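Local coordinates for protein endolytic peptidoglycan transglycosylase RlpA (Pseudomonas aeruginosa, PDB 6I05) that cleaves peptidoglycan glycan strands as a lytic transglycosylase that strongly prefers naked strands lacking stem peptides, here represented by its septum-targeting SPOR domain, at residues 19-24 / 32-37; 25-30 / 63-68. All coordinates share one frame; numbering follows the deposited sequence.

How the contacts relate
Both contacts lie in the single SPOR domain and follow helix 14-25 as it ends and turns into the loop before strand 32-39. Contact 1 (19-24 / 32-37) sets the helix against an edge strand of the four-stranded antiparallel sheet; contact 2 (25-30 / 63-68) lets the following loop lean on the end of helix 55-67. Their centres are about 13 Å apart, and each contact's first segment precedes both second segments in the chain. They also touch: Leu24 CD2 packs on Ile65 CG1 at 3.8 Å, joining the two helices, and Val32 CG2 lies 4.0 Å from Ser25 OG. No glycan is part of either contact.

Contact 1 (19-24 / 32-37); sequences LLKAKL and VFISSV
Lys21 NZ is gripped by two waters that tie it to the strand backbone. One accepts from NZ at 2.8 Å and also from Ile34 N at 2.9 Å; the second accepts from NZ and donates to Val32 O at 3.0 Å. Ammonium and strand therefore meet through solvent. The chain carrying it starts with CG anti to the backbone N (chi1 168°) and stays extended, which lays the methylenes along Val32, the two side chains running in opposite senses. Lys21 CG rests 3.7 Å from Val32 CG1. Lys21 CE comes within 3.4 Å of Val32 O. Further along the strand, Lys21 CD lies 4.1 Å from Ile34 CD1. Deeper in, Leu24 meets Val32 at roughly a right angle, Leu24 CD1 4.0 Å from Val32 CG1, while Leu24 CB lies near both valine methyls. Leu24 is buried, continuing onto Val47 of the adjacent strand 42-52 and Val8 of strand 4-11. The axes of segments 19-24 and 32-37 approach to 8.2 Å, nearly antiparallel at 163°. An amphipathic helix with Leu20 and Leu24 on the sheet and an aliphatic lysine stem at its margin fits the alpha/beta SPOR fold, in which helices cover one face of an antiparallel sheet.

Contact 2 (25-30 / 63-68); sequences SGVTAA and DSIRVA
Apolar contact comes chiefly from Val27, whose two methyls reach different residues of the helix end. In one of the two modelled conformers of Val27, CG1 meets Ala68 CB at 3.8 Å, methyl against methyl, just beyond the last turn of the helix. Val27 CG2 lies on the Ile65 side, 4.4 Å from Ile65 CG1, a loose approach. A chi1 of -54° sets CG1 anti to the carbonyl carbon and CG2 between the backbone N and that carbon, which spreads the pair over two positions of the helix. Ile65 is buried and goes on to Leu49, Leu70 and Pro73, so the valine adds a peripheral layer to an existing core. Val27 O makes a van der Waals approach to Ser64 CB at 4.2 Å.

Polar contact is indirect. A water donates to Val27 O at 3.0 Å and makes a weak bond to Ser64 OG at 3.2 Å, which holds for one of the two modelled conformers of Ser64. The main bond of Ser64 OG runs to Arg60 O within its own helix, one turn earlier.

Within the loop, Thr28 OG1 accepts from Ala30 N at 2.9 Å with an N-H...O angle of 161°, an ST turn that shapes the chain beyond Val27.

With 147 Å² buried and no direct hydrogen bond between the segments, the apolar contacts of one valine and a weak water link give this join little directional hold.

Contact 1 (19-24 / 32-37)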
ATOM      1  N   LEU A  19     -10.285   4.062  -0.361  1.00 13.82           N
ATOM      2  CA  LEU A  19     -10.484   3.918  -1.799  1.00 13.83           C
ATOM      3  C   LEU A  19      -9.273   3.263  -2.447  1.00 13.52           C
ATOM      4  O   LEU A  19      -9.415   2.334  -3.248  1.00 14.24           O
ATOM      5  CB  LEU A  19     -10.765   5.277  -2.429  1.00 14.13           C
ATOM      6  CG  LEU A  19     -10.949   5.269  -3.944  1.00 14.32           C
ATOM      7  CD1 LEU A  19     -12.087   4.345  -4.356  1.00 15.45           C
ATOM      8  CD2 LEU A  19     -11.202   6.680  -4.461  1.00 15.78           C
ATOM      9  N   LEU A  20      -8.068   3.728  -2.104  1.00 12.73           N
ATOM     10  CA  LEU A  20      -6.872   3.102  -2.650  1.00 12.64           C
ATOM     11  C   LEU A  20      -6.782   1.640  -2.232  1.00 12.79           C
ATOM     12  O   LEU A  20      -6.436   0.777  -3.045  1.00 13.15           O
ATOM     13  CB  LEU A  20      -5.616   3.873  -2.241  1.00 13.28           C
ATOM     14  CG  LEU A  20      -4.304   3.261  -2.748  1.00 14.06           C
ATOM     15  CD1 LEU A  20      -4.293   3.140  -4.265  1.00 15.89           C
ATOM     16  CD2 LEU A  20      -3.112   4.068  -2.265  1.00 14.44           C
ATOM     17  N   LYS A  21      -7.093   1.340  -0.968  1.00 12.08           N
ATOM     18  CA  LYS A  21      -7.099  -0.052  -0.521  1.00 13.35           C
ATOM     19  C   LYS A  21      -8.022  -0.910  -1.383  1.00 13.51           C
ATOM     20  O   LYS A  21      -7.643  -2.004  -1.821  1.00 14.03           O
ATOM     21  CB  LYS A  21      -7.491  -0.138   0.955  1.00 14.05           C
ATOM     22  CG  LYS A  21      -7.812  -1.541   1.420  1.00 15.30           C
ATOM     23  CD  LYS A  21      -8.134  -1.556   2.902  1.00 17.54           C
ATOM     24  CE  LYS A  21      -8.597  -2.928   3.362  1.00 20.29           C
ATOM     25  NZ  LYS A  21      -9.013  -2.923   4.793  1.00 24.25           N
ATOM     26  N   ALA A  22      -9.243  -0.428  -1.632  1.00 14.08           N
ATOM     27  CA  ALA A  22     -10.186  -1.189  -2.447  1.00 15.39           C
ATOM     28  C   ALA A  22      -9.663  -1.393  -3.865  1.00 16.13           C
ATOM     29  O   ALA A  22      -9.760  -2.496  -4.416  1.00 17.66           O
ATOM     30  CB  ALA A  22     -11.550  -0.498  -2.463  1.00 16.25           C
ATOM     31  N   LYS A  23      -9.096  -0.346  -4.472  1.00 15.71           N
ATOM     32  CA  LYS A  23      -8.567  -0.484  -5.827  1.00 16.04           C
ATOM     33  C   LYS A  23      -7.400  -1.462  -5.872  1.00 15.55           C
ATOM     34  O   LYS A  23      -7.278  -2.253  -6.815  1.00 16.69           O
ATOM     35  CB  LYS A  23      -8.146   0.882  -6.372  1.00 17.13           C
ATOM     36  CG  LYS A  23      -9.307   1.838  -6.616  1.00 19.67           C
ATOM     37  CD  LYS A  23      -8.819   3.152  -7.195  1.00 23.49           C
ATOM     38  CE  LYS A  23      -9.979   4.054  -7.577  1.00 26.57           C
ATOM     39  NZ  LYS A  23      -9.522   5.454  -7.814  1.00 29.52           N
ATOM     40  N   LEU A  24      -6.521  -1.419  -4.869  1.00 15.25           N
ATOM     41  CA  LEU A  24      -5.376  -2.323  -4.861  1.00 15.06           C
ATOM     42  C   LEU A  24      -5.804  -3.779  -4.784  1.00 16.06           C
ATOM     43  O   LEU A  24      -5.130  -4.654  -5.340  1.00 15.71           O
ATOM     44  CB  LEU A  24      -4.442  -1.988  -3.702  1.00 14.70           C
ATOM     45  CG  LEU A  24      -3.576  -0.744  -3.894  1.00 14.06           C
ATOM     46  CD1 LEU A  24      -2.979  -0.297  -2.566  1.00 14.24           C
ATOM     47  CD2 LEU A  24      -2.487  -1.021  -4.916  1.00 15.21           C
ATOM     48  N   VAL A  32      -4.110  -6.292   1.665  1.00 10.88           N
ATOM     49  CA  VAL A  32      -3.998  -4.839   1.619  1.00 10.94           C
ATOM     50  C   VAL A  32      -4.617  -4.303   2.899  1.00 10.55           C
ATOM     51  O   VAL A  32      -5.692  -4.755   3.309  1.00 12.84           O
ATOM     52  CB  VAL A  32      -4.724  -4.259   0.386  1.00 11.50           C
ATOM     53  CG1 VAL A  32      -4.466  -2.770   0.263  1.00 12.38           C
ATOM     54  CG2 VAL A  32      -4.307  -4.983  -0.893  1.00 14.08           C
ATOM     55  N   PHE A  33      -3.944  -3.354   3.545  1.00 10.04           N
ATOM     56  CA  PHE A  33      -4.422  -2.876   4.831  1.00 10.15           C
ATOM     57  C   PHE A  33      -4.022  -1.423   5.004  1.00  9.92           C
ATOM     58  O   PHE A  33      -3.135  -0.914   4.316  1.00 10.66           O
ATOM     59  CB  PHE A  33      -3.899  -3.744   5.987  1.00 11.32           C
ATOM     60  CG  PHE A  33      -2.400  -3.806   6.083  1.00 11.40           C
ATOM     61  CD1 PHE A  33      -1.669  -4.723   5.342  1.00 12.29           C
ATOM     62  CD2 PHE A  33      -1.720  -2.951   6.945  1.00 11.84           C
ATOM     63  CE1 PHE A  33      -0.285  -4.778   5.461  1.00 13.12           C
ATOM     64  CE2 PHE A  33      -0.346  -3.005   7.061  1.00 12.07           C
ATOM     65  CZ  PHE A  33       0.374  -3.919   6.318  1.00 12.89           C
ATOM     66  N   ILE A  34      -4.677  -0.765   5.947  1.00 10.31           N
ATOM     67  CA  ILE A  34      -4.371   0.612   6.302  1.00 10.01           C
ATOM     68  C   ILE A  34      -3.750   0.611   7.686  1.00 10.41           C
ATOM     69  O   ILE A  34      -4.281  -0.014   8.610  1.00 12.88           O
ATOM     70  CB  ILE A  34      -5.628   1.496   6.254  1.00 11.81           C
ATOM     71  CG1 ILE A  34      -6.147   1.558   4.815  1.00 14.17           C
ATOM     72  CG2 ILE A  34      -5.317   2.903   6.778  1.00 13.30           C
ATOM     73  CD1 ILE A  34      -7.559   2.083   4.691  1.00 16.22           C
ATOM     74  N   SER A  35      -2.615   1.281   7.824  1.00 10.34           N
ATOM     75  CA  SER A  35      -1.967   1.481   9.115  1.00 11.63           C
ATOM     76  C   SER A  35      -2.011   2.978   9.394  1.00 11.10           C
ATOM     77  O   SER A  35      -1.350   3.764   8.710  1.00 12.31           O
ATOM     78  CB  SER A  35      -0.531   0.964   9.089  1.00 14.18           C
ATOM     79  OG  SER A  35       0.173   1.376  10.241  1.00 16.38           O
ATOM     80  N   SER A  36      -2.814   3.372  10.370  1.00 11.52           N
ATOM     81  CA  SER A  36      -3.010   4.775  10.699  1.00 13.30           C
ATOM     82  C   SER A  36      -2.171   5.127  11.919  1.00 13.32           C
ATOM     83  O   SER A  36      -2.181   4.392  12.915  1.00 15.20           O
ATOM     84  CB  SER A  36      -4.487   5.040  10.991  1.00 14.69           C
ATOM     85  OG  SER A  36      -5.292   4.655   9.889  1.00 17.53           O
ATOM     86  N   VAL A  37      -1.459   6.255  11.851  1.00 12.47           N
ATOM     87  CA  VAL A  37      -0.577   6.695  12.924  1.00 12.85           C
ATOM     88  C   VAL A  37      -0.711   8.200  13.110  1.00 12.18           C
ATOM     89  O   VAL A  37      -1.180   8.918  12.225  1.00 14.23           O
ATOM     90  CB  VAL A  37       0.896   6.321  12.645  1.00 14.95           C
ATOM     91  CG1 VAL A  37       1.084   4.801  12.663  1.00 16.43           C
ATOM     92  CG2 VAL A  37       1.356   6.908  11.313  1.00 15.82           C
TER
HETATM   93  O   HOH W   1      -7.169  -2.092   6.691  1.00 19.06           O
HETATM   94  O   HOH W   2      -7.296  -5.057   5.773  1.00 48.44           O

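Contact 2 (25-30 / 63-68)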
ATOM      1  N   SER A  25      -6.915  -4.060  -4.106  1.00 17.55           N
ATOM      2  CA  SER A  25      -7.400  -5.430  -4.042  1.00 19.98           C
ATOM      3  C   SER A  25      -7.715  -5.996  -5.420  1.00 20.00           C
ATOM      4  O   SER A  25      -7.713  -7.218  -5.592  1.00 21.22           O
ATOM      5  CB  SER A  25      -8.614  -5.508  -3.115  1.00 22.81           C
ATOM      6  OG  SER A  25      -8.229  -5.210  -1.779  1.00 25.98           O
ATOM      7  N   GLY A  26      -7.965  -5.141  -6.408  1.00 20.88           N
ATOM      8  CA  GLY A  26      -8.185  -5.611  -7.759  1.00 22.33           C
ATOM      9  C   GLY A  26      -6.938  -5.865  -8.569  1.00 23.30           C
ATOM     10  O   GLY A  26      -7.029  -6.377  -9.688  1.00 25.38           O
ATOM     11  N   VAL A  27      -5.767  -5.543  -8.025  1.00 22.13           N
ATOM     12  CA  VAL A  27      -4.522  -5.685  -8.768  0.64 23.14           C
ATOM     13  C   VAL A  27      -3.528  -6.633  -8.114  1.00 22.02           C
ATOM     14  O   VAL A  27      -2.609  -7.108  -8.803  1.00 24.15           O
ATOM     15  CB  VAL A  27      -3.862  -4.322  -9.074  0.64 25.47           C
ATOM     16  CG1 VAL A  27      -4.843  -3.406  -9.787  0.64 26.32           C
ATOM     17  CG2 VAL A  27      -3.344  -3.674  -7.803  0.64 26.29           C
ATOM     18  N   THR A  28      -3.680  -6.964  -6.832  1.00 18.74           N
ATOM     19  CA  THR A  28      -2.810  -7.905  -6.143  1.00 16.92           C
ATOM     20  C   THR A  28      -3.661  -8.845  -5.309  1.00 15.24           C
ATOM     21  O   THR A  28      -4.744  -8.478  -4.847  1.00 14.67           O
ATOM     22  CB  THR A  28      -1.803  -7.192  -5.209  1.00 18.11           C
ATOM     23  OG1 THR A  28      -0.996  -8.165  -4.526  1.00 19.15           O
ATOM     24  CG2 THR A  28      -2.523  -6.320  -4.170  1.00 19.43           C
ATOM     25  N   ALA A  29      -3.157 -10.065  -5.124  1.00 13.92           N
ATOM     26  CA  ALA A  29      -3.722 -11.016  -4.185  1.00 14.16           C
ATOM     27  C   ALA A  29      -3.131 -10.896  -2.785  1.00 13.87           C
ATOM     28  O   ALA A  29      -3.636 -11.540  -1.860  1.00 14.71           O
ATOM     29  CB  ALA A  29      -3.510 -12.441  -4.698  1.00 14.32           C
ATOM     30  N   ALA A  30      -2.086 -10.094  -2.600  1.00 15.72           N
ATOM     31  CA  ALA A  30      -1.529  -9.910  -1.269  1.00 16.44           C
ATOM     32  C   ALA A  30      -2.514  -9.132  -0.394  1.00 14.83           C
ATOM     33  O   ALA A  30      -3.294  -8.316  -0.900  1.00 13.58           O
ATOM     34  CB  ALA A  30      -0.215  -9.141  -1.347  1.00 18.20           C
ATOM     35  N   ASP A  63       5.290  -3.470 -10.308  1.00 11.59           N
ATOM     36  CA  ASP A  63       4.941  -3.291 -11.716  1.00 12.60           C
ATOM     37  C   ASP A  63       3.430  -3.221 -11.903  1.00 12.48           C
ATOM     38  O   ASP A  63       2.924  -2.343 -12.608  1.00 12.78           O
ATOM     39  CB  ASP A  63       5.499  -4.446 -12.553  1.00 13.31           C
ATOM     40  CG  ASP A  63       7.019  -4.475 -12.612  1.00 15.06           C
ATOM     41  OD1 ASP A  63       7.692  -3.514 -12.177  1.00 14.94           O
ATOM     42  OD2 ASP A  63       7.546  -5.497 -13.110  1.00 17.32           O
ATOM     43  N   SER A  64       2.688  -4.144 -11.280  1.00 12.34           N
ATOM     44  CA  SER A  64       1.236  -4.169 -11.455  0.61 13.38           C
ATOM     45  C   SER A  64       0.590  -2.896 -10.929  1.00 12.22           C
ATOM     46  O   SER A  64      -0.373  -2.380 -11.517  1.00 13.15           O
ATOM     47  CB  SER A  64       0.653  -5.382 -10.738  0.61 15.26           C
ATOM     48  OG  SER A  64       1.148  -6.578 -11.298  0.61 17.86           O
ATOM     49  N   ILE A  65       1.102  -2.375  -9.814  1.00 11.52           N
ATOM     50  CA  ILE A  65       0.560  -1.146  -9.246  1.00 11.72           C
ATOM     51  C   ILE A  65       0.805   0.029 -10.186  1.00 11.75           C
ATOM     52  O   ILE A  65      -0.074   0.881 -10.386  1.00 13.06           O
ATOM     53  CB  ILE A  65       1.152  -0.919  -7.843  1.00 11.74           C
ATOM     54  CG1 ILE A  65       0.621  -1.983  -6.876  1.00 12.55           C
ATOM     55  CG2 ILE A  65       0.873   0.494  -7.359  1.00 13.38           C
ATOM     56  CD1 ILE A  65       1.448  -2.146  -5.608  1.00 14.25           C
ATOM     57  N   ARG A  66       1.993   0.085 -10.796  1.00 12.16           N
ATOM     58  CA  ARG A  66       2.282   1.154 -11.745  1.00 12.83           C
ATOM     59  C   ARG A  66       1.434   1.033 -13.009  1.00 12.92           C
ATOM     60  O   ARG A  66       0.946   2.044 -13.525  1.00 13.41           O
ATOM     61  CB  ARG A  66       3.777   1.204 -12.072  1.00 13.97           C
ATOM     62  CG  ARG A  66       4.646   1.645 -10.899  1.00 14.75           C
ATOM     63  CD  ARG A  66       6.014   2.109 -11.364  1.00 18.28           C
ATOM     64  NE  ARG A  66       6.761   2.742 -10.277  1.00 21.25           N
ATOM     65  CZ  ARG A  66       7.606   2.100  -9.476  1.00 23.59           C
ATOM     66  NH1 ARG A  66       7.825   0.799  -9.639  1.00 23.92           N
ATOM     67  NH2 ARG A  66       8.239   2.762  -8.512  1.00 24.40           N
ATOM     68  N   VAL A  67       1.234  -0.189 -13.518  1.00 13.18           N
ATOM     69  CA  VAL A  67       0.362  -0.381 -14.680  1.00 14.63           C
ATOM     70  C   VAL A  67      -1.029   0.160 -14.394  1.00 14.56           C
ATOM     71  O   VAL A  67      -1.654   0.795 -15.252  1.00 15.31           O
ATOM     72  CB  VAL A  67       0.313  -1.863 -15.099  1.00 15.63           C
ATOM     73  CG1 VAL A  67      -0.821  -2.125 -16.110  1.00 17.32           C
ATOM     74  CG2 VAL A  67       1.634  -2.296 -15.678  1.00 16.49           C
ATOM     75  N   ALA A  68      -1.531  -0.077 -13.181  1.00 14.62           N
ATOM     76  CA  ALA A  68      -2.852   0.380 -12.780  1.00 15.51           C
ATOM     77  C   ALA A  68      -2.886   1.860 -12.437  1.00 15.91           C
ATOM     78  O   ALA A  68      -3.965   2.384 -12.140  1.00 16.53           O
ATOM     79  CB  ALA A  68      -3.335  -0.438 -11.581  1.00 16.05           C
TER
HETATM   80  O   HOH W   3       0.183  -8.057  -8.584  1.00 21.03           O